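Local coordinates for uncharacterized protein (Candida albicans, PDB 5K04) that probably serves as the non-catalytic auxiliary subunit of the NatB complex, which acetylates protein N-termini, and binds the NAT3 subunit, at residues L218-M223 and H233-K238; T440-L445 and Y466-T471. One frame throughout, in Å; residues are numbered along the deposited sequence.

Contact 1 (L218-M223 and H233-K238); sequences LYMKAM and HAYTEK
Y219 drives its ring edge into one face of the Y235 ring, a T-shaped pair with centroids 5.0 Å apart and planes 83° from each other. Y219 CD2 lies over the centre of the Y235 ring, 3.8 Å from Y235 CZ. Both tyrosines hold CG anti to the backbone N (chi1 -173° in each), which turns each CG toward the facing helix. M220 works at the rim instead: its CG comes 3.6 Å from Y235 CD2, and the sulfur sits at the ring edge in a Met-aromatic contact. The same sulfur, M220 SD, rests 3.4 Å from T236 CG2, while T236 OG1 is hydrogen-bonded back to the carbonyl of L232 in its own helix. Helices 213-225 and 229-242 are consecutive and run roughly antiparallel, an alpha-alpha hairpin of this largely helical subunit; the axes of the two short segments approach to 10.8 Å, at 149°. M223 SD is over the centre of the Y219 ring, on one face, and approaches the Y235 ring obliquely; its methyl, M223 CE, is 4.2 Å from Y235 CB. Helix 248-260 packs against two of the same side chains, its T250 touching both M220 and T236.

Contact 2 (T440-L445 and Y466-T471); sequences TQHETL and YRFYLT
E443 OE1 is gripped by two hydroxyls, that of Y469 across the contact and that of S505. The phenol donates a hydrogen bond to the carboxylate, with Y469 OH 2.7 Å from E443 OE1. It arrives on the anti side of the oxygen, 30° out of the carboxylate plane, and the carboxylate stands almost perpendicular to the tyrosine ring, at 86°. In E443, CG anti to the backbone N and a bend at chi2 set the carboxylate beside the phenol. The other oxygen, E443 OE2, accepts from N549, so this buried carboxylate has hydrogen-bond partners on both oxygens; these donors would be expected to stabilise its negative charge. Short helix 440-445 packs on the long helix 456-485 inside the all-helical scaffold of the MDM20/NAA25 family, the segment axes approaching to 9.5 Å at 120°. F468 fills the junction beside the polar pair. Its CE1 reaches the start of the short segment, 3.4 Å from T440 N, while F468 CD2 lies 3.9 Å from H442 CB. The imidazole and phenyl rings are tilted against each other, and H442 ND1 is hydrogen-bonded to Y432. F468 also covers one face of the Y469 ring, its CE2 standing 3.5 Å above the plane over the centre. M502 of helix 489-503 packs against T440, E443 and F468. Facing the NAT3 chain, T444 OG1 hydrogen-bonds N16 of that subunit, and T440 packs on its V29.

In the fold
Contacts 1 and 2 follow one another along the chain, the first closing before the second opens, and they do not touch: their centres are 41 Å apart and their nearest atoms about 26 Å. The centre of contact 2 is 9 Å from the centre of the chain, whereas that of contact 1 is 36 Å from it. Their surroundings differ as well. No other protein chain of the assembly touches 218-223 or 233-238, which join two successive helices of the scaffold, while six residues of contact 2 are within reach of NAT3. Segment 440-445 of contact 2 packs against NAT3 as well as helix 456-485 in this coenzyme A-bound complex, and contact 1 is internal helix packing.

Contact 1 (L218-M223 and H233-K238)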
loop_
_atom_site.group_PDB
_atom_site.type_symbol
_atom_site.label_atom_id
_atom_site.label_comp_id
_atom_site.label_asym_id
_atom_site.label_seq_id
_atom_site.Cartn_x
_atom_site.Cartn_y
_atom_site.Cartn_z
ATOM N N LEU A 218 -0.621 13.519 -22.663
ATOM C CA LEU A 218 -1.534 14.636 -22.459
ATOM C C LEU A 218 -1.880 15.307 -23.785
ATOM O O LEU A 218 -3.035 15.674 -24.023
ATOM C CB LEU A 218 -0.893 15.626 -21.493
ATOM C CG LEU A 218 -1.765 16.802 -21.056
ATOM C CD1 LEU A 218 -3.008 16.322 -20.298
ATOM C CD2 LEU A 218 -0.947 17.770 -20.216
ATOM N N TYR A 219 -0.883 15.464 -24.662
ATOM C CA TYR A 219 -1.123 16.051 -25.971
ATOM C C TYR A 219 -2.107 15.212 -26.777
ATOM O O TYR A 219 -3.000 15.750 -27.445
ATOM C CB TYR A 219 0.209 16.196 -26.708
ATOM C CG TYR A 219 0.144 16.943 -28.020
ATOM C CD1 TYR A 219 -0.597 18.109 -28.155
ATOM C CD2 TYR A 219 0.869 16.498 -29.119
ATOM C CE1 TYR A 219 -0.633 18.787 -29.371
ATOM C CE2 TYR A 219 0.837 17.166 -30.327
ATOM C CZ TYR A 219 0.082 18.308 -30.455
ATOM O OH TYR A 219 0.042 18.972 -31.663
ATOM N N MET A 220 -1.948 13.884 -26.740
ATOM C CA MET A 220 -2.814 13.014 -27.530
ATOM C C MET A 220 -4.230 13.000 -26.964
ATOM O O MET A 220 -5.207 13.009 -27.719
ATOM C CB MET A 220 -2.227 11.593 -27.594
ATOM C CG MET A 220 -1.128 11.414 -28.659
ATOM S SD MET A 220 -0.683 9.740 -29.006
ATOM C CE MET A 220 0.322 9.482 -27.622
ATOM N N LYS A 221 -4.354 12.998 -25.631
ATOM C CA LYS A 221 -5.666 13.039 -24.996
ATOM C C LYS A 221 -6.398 14.334 -25.323
ATOM O O LYS A 221 -7.612 14.331 -25.558
ATOM C CB LYS A 221 -5.496 12.885 -23.485
ATOM C CG LYS A 221 -6.765 13.037 -22.706
ATOM C CD LYS A 221 -6.506 12.955 -21.207
ATOM C CE LYS A 221 -7.829 13.078 -20.464
ATOM N NZ LYS A 221 -7.649 13.110 -19.003
ATOM N N ALA A 222 -5.664 15.446 -25.347
ATOM C CA ALA A 222 -6.260 16.734 -25.678
ATOM C C ALA A 222 -6.791 16.742 -27.107
ATOM O O ALA A 222 -7.963 17.076 -27.339
ATOM C CB ALA A 222 -5.232 17.843 -25.459
ATOM N N MET A 223 -5.950 16.348 -28.077
ATOM C CA MET A 223 -6.381 16.288 -29.475
ATOM C C MET A 223 -7.624 15.436 -29.643
ATOM O O MET A 223 -8.540 15.788 -30.395
ATOM C CB MET A 223 -5.274 15.715 -30.346
ATOM C CG MET A 223 -4.073 16.607 -30.509
ATOM S SD MET A 223 -2.692 15.537 -30.766
ATOM C CE MET A 223 -2.229 16.402 -32.149
ATOM N N HIS A 233 -3.836 11.806 -35.865
ATOM C CA HIS A 233 -3.475 10.719 -36.760
ATOM C C HIS A 233 -2.056 10.909 -37.263
ATOM O O HIS A 233 -1.245 9.975 -37.253
ATOM C CB HIS A 233 -4.457 10.654 -37.933
ATOM C CG HIS A 233 -4.293 9.429 -38.779
ATOM N ND1 HIS A 233 -4.510 8.154 -38.294
ATOM C CD2 HIS A 233 -3.908 9.282 -40.069
ATOM C CE1 HIS A 233 -4.277 7.279 -39.255
ATOM N NE2 HIS A 233 -3.908 7.937 -40.341
ATOM N N ALA A 234 -1.739 12.137 -37.672
ATOM C CA ALA A 234 -0.371 12.494 -38.029
ATOM C C ALA A 234 0.578 12.269 -36.860
ATOM O O ALA A 234 1.653 11.681 -37.025
ATOM C CB ALA A 234 -0.321 13.952 -38.499
ATOM N N TYR A 235 0.198 12.722 -35.664
ATOM C CA TYR A 235 1.107 12.615 -34.522
ATOM C C TYR A 235 1.333 11.153 -34.136
ATOM O O TYR A 235 2.481 10.698 -34.044
ATOM C CB TYR A 235 0.571 13.438 -33.341
ATOM C CG TYR A 235 1.523 13.530 -32.149
ATOM C CD1 TYR A 235 2.662 14.333 -32.199
ATOM C CD2 TYR A 235 1.272 12.831 -30.967
ATOM C CE1 TYR A 235 3.547 14.418 -31.105
ATOM C CE2 TYR A 235 2.148 12.919 -29.866
ATOM C CZ TYR A 235 3.285 13.708 -29.955
ATOM O OH TYR A 235 4.150 13.798 -28.898
ATOM N N THR A 236 0.249 10.389 -33.949
ATOM C CA THR A 236 0.390 8.982 -33.577
ATOM C C THR A 236 1.159 8.198 -34.638
ATOM O O THR A 236 2.030 7.385 -34.304
ATOM C CB THR A 236 -0.984 8.348 -33.325
ATOM O OG1 THR A 236 -1.823 8.477 -34.482
ATOM C CG2 THR A 236 -1.660 9.005 -32.135
ATOM N N GLU A 237 0.859 8.438 -35.919
ATOM C CA GLU A 237 1.587 7.759 -36.990
ATOM C C GLU A 237 3.091 8.004 -36.880
ATOM O O GLU A 237 3.893 7.080 -37.071
ATOM C CB GLU A 237 1.058 8.206 -38.361
ATOM C CG GLU A 237 1.751 7.557 -39.547
ATOM C CD GLU A 237 0.888 7.500 -40.800
ATOM O OE1 GLU A 237 1.397 7.849 -41.879
ATOM O OE2 GLU A 237 -0.287 7.096 -40.707
ATOM N N LYS A 238 3.490 9.234 -36.542
ATOM C CA LYS A 238 4.904 9.518 -36.309
ATOM C C LYS A 238 5.463 8.636 -35.194
ATOM O O LYS A 238 6.504 7.985 -35.365
ATOM C CB LYS A 238 5.100 11.001 -35.976
ATOM C CG LYS A 238 6.559 11.402 -35.794
ATOM C CD LYS A 238 6.725 12.767 -35.107
ATOM C CE LYS A 238 6.410 12.714 -33.597
ATOM N NZ LYS A 238 7.131 13.772 -32.796
#

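Contact 2 (T440-L445 and Y466-T471)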
loop_
_atom_site.group_PDB
_atom_site.type_symbol
_atom_site.label_atom_id
_atom_site.label_comp_id
_atom_site.label_asym_id
_atom_site.label_seq_id
_atom_site.Cartn_x
_atom_site.Cartn_y
_atom_site.Cartn_z
ATOM N N THR A 440 6.802 -1.576 1.896
ATOM C CA THR A 440 5.428 -1.216 1.578
ATOM C C THR A 440 4.511 -2.437 1.444
ATOM O O THR A 440 3.299 -2.334 1.680
ATOM C CB THR A 440 5.425 -0.379 0.301
ATOM O OG1 THR A 440 6.248 0.770 0.514
ATOM C CG2 THR A 440 3.986 0.052 -0.096
ATOM N N GLN A 441 5.066 -3.607 1.125
ATOM C CA GLN A 441 4.236 -4.808 1.063
ATOM C C GLN A 441 3.596 -5.129 2.414
ATOM O O GLN A 441 2.522 -5.737 2.452
ATOM C CB GLN A 441 5.065 -5.984 0.564
ATOM C CG GLN A 441 5.676 -5.769 -0.813
ATOM C CD GLN A 441 6.377 -7.013 -1.314
ATOM O OE1 GLN A 441 7.302 -7.514 -0.677
ATOM N NE2 GLN A 441 5.915 -7.541 -2.442
ATOM N N HIS A 442 4.223 -4.729 3.531
ATOM C CA HIS A 442 3.564 -4.904 4.829
ATOM C C HIS A 442 2.274 -4.100 4.894
ATOM O O HIS A 442 1.278 -4.564 5.450
ATOM C CB HIS A 442 4.483 -4.498 5.981
ATOM C CG HIS A 442 5.666 -5.392 6.169
ATOM N ND1 HIS A 442 5.550 -6.746 6.383
ATOM C CD2 HIS A 442 6.993 -5.121 6.200
ATOM C CE1 HIS A 442 6.753 -7.274 6.536
ATOM N NE2 HIS A 442 7.646 -6.307 6.434
ATOM N N GLU A 443 2.266 -2.896 4.306
ATOM C CA GLU A 443 1.054 -2.084 4.350
ATOM C C GLU A 443 -0.073 -2.739 3.559
ATOM O O GLU A 443 -1.246 -2.610 3.933
ATOM C CB GLU A 443 1.350 -0.662 3.852
ATOM C CG GLU A 443 0.132 0.123 3.389
ATOM C CD GLU A 443 -0.748 0.616 4.524
ATOM O OE1 GLU A 443 -0.291 0.626 5.688
ATOM O OE2 GLU A 443 -1.896 1.014 4.232
ATOM N N THR A 444 0.263 -3.500 2.510
ATOM C CA THR A 444 -0.765 -4.098 1.662
ATOM C C THR A 444 -1.089 -5.550 2.007
ATOM O O THR A 444 -2.175 -6.015 1.642
ATOM C CB THR A 444 -0.373 -3.988 0.168
ATOM O OG1 THR A 444 0.869 -4.657 -0.091
ATOM C CG2 THR A 444 -0.227 -2.523 -0.227
ATOM N N LEU A 445 -0.198 -6.265 2.725
ATOM C CA LEU A 445 -0.322 -7.716 2.930
ATOM C C LEU A 445 -0.390 -8.153 4.393
ATOM O O LEU A 445 -0.667 -9.328 4.667
ATOM C CB LEU A 445 0.859 -8.434 2.246
ATOM C CG LEU A 445 0.852 -8.220 0.723
ATOM C CD1 LEU A 445 2.092 -8.817 0.065
ATOM C CD2 LEU A 445 -0.455 -8.788 0.103
ATOM N N TYR A 466 6.224 -2.384 12.382
ATOM C CA TYR A 466 6.032 -0.995 12.799
ATOM C C TYR A 466 7.241 -0.123 12.458
ATOM O O TYR A 466 7.076 1.059 12.125
ATOM C CB TYR A 466 5.736 -0.899 14.300
ATOM C CG TYR A 466 5.460 0.536 14.675
ATOM C CD1 TYR A 466 4.219 1.112 14.421
ATOM C CD2 TYR A 466 6.448 1.336 15.238
ATOM C CE1 TYR A 466 3.958 2.457 14.725
ATOM C CE2 TYR A 466 6.199 2.678 15.550
ATOM C CZ TYR A 466 4.955 3.232 15.290
ATOM O OH TYR A 466 4.714 4.565 15.586
ATOM N N ARG A 467 8.462 -0.678 12.532
ATOM C CA ARG A 467 9.646 0.104 12.166
ATOM C C ARG A 467 9.670 0.440 10.678
ATOM O O ARG A 467 10.233 1.469 10.291
ATOM C CB ARG A 467 10.925 -0.630 12.580
ATOM C CG ARG A 467 11.123 -0.654 14.096
ATOM C CD ARG A 467 12.427 -1.313 14.505
ATOM N NE ARG A 467 12.560 -1.374 15.963
ATOM C CZ ARG A 467 12.588 -2.502 16.665
ATOM N NH1 ARG A 467 12.504 -3.667 16.034
ATOM N NH2 ARG A 467 12.702 -2.466 17.991
ATOM N N PHE A 468 9.070 -0.409 9.835
ATOM C CA PHE A 468 8.873 -0.045 8.436
ATOM C C PHE A 468 8.018 1.215 8.339
ATOM O O PHE A 468 8.348 2.147 7.600
ATOM C CB PHE A 468 8.220 -1.206 7.659
ATOM C CG PHE A 468 7.147 -0.749 6.694
ATOM C CD1 PHE A 468 7.483 -0.065 5.529
ATOM C CD2 PHE A 468 5.807 -0.981 6.964
ATOM C CE1 PHE A 468 6.508 0.382 4.658
ATOM C CE2 PHE A 468 4.820 -0.539 6.090
ATOM C CZ PHE A 468 5.169 0.150 4.938
ATOM N N TYR A 469 6.918 1.255 9.102
ATOM C CA TYR A 469 6.057 2.438 9.138
ATOM C C TYR A 469 6.824 3.684 9.581
ATOM O O TYR A 469 6.653 4.766 9.004
ATOM C CB TYR A 469 4.852 2.171 10.052
ATOM C CG TYR A 469 3.786 1.300 9.404
ATOM C CD1 TYR A 469 2.949 1.823 8.431
ATOM C CD2 TYR A 469 3.617 -0.033 9.759
ATOM C CE1 TYR A 469 1.971 1.065 7.826
ATOM C CE2 TYR A 469 2.619 -0.824 9.143
ATOM C CZ TYR A 469 1.804 -0.252 8.174
ATOM O OH TYR A 469 0.819 -0.963 7.522
ATOM N N LEU A 470 7.682 3.550 10.598
ATOM C CA LEU A 470 8.509 4.678 11.026
ATOM C C LEU A 470 9.455 5.123 9.917
ATOM O O LEU A 470 9.666 6.323 9.710
ATOM C CB LEU A 470 9.319 4.283 12.258
ATOM C CG LEU A 470 8.640 4.201 13.613
ATOM C CD1 LEU A 470 9.649 3.726 14.671
ATOM C CD2 LEU A 470 8.100 5.573 13.964
ATOM N N THR A 471 10.039 4.156 9.202
ATOM C CA THR A 471 10.989 4.440 8.129
ATOM C C THR A 471 10.304 5.088 6.922
ATOM O O THR A 471 10.809 6.067 6.356
ATOM C CB THR A 471 11.678 3.129 7.740
ATOM O OG1 THR A 471 12.495 2.694 8.836
ATOM C CG2 THR A 471 12.529 3.289 6.476
#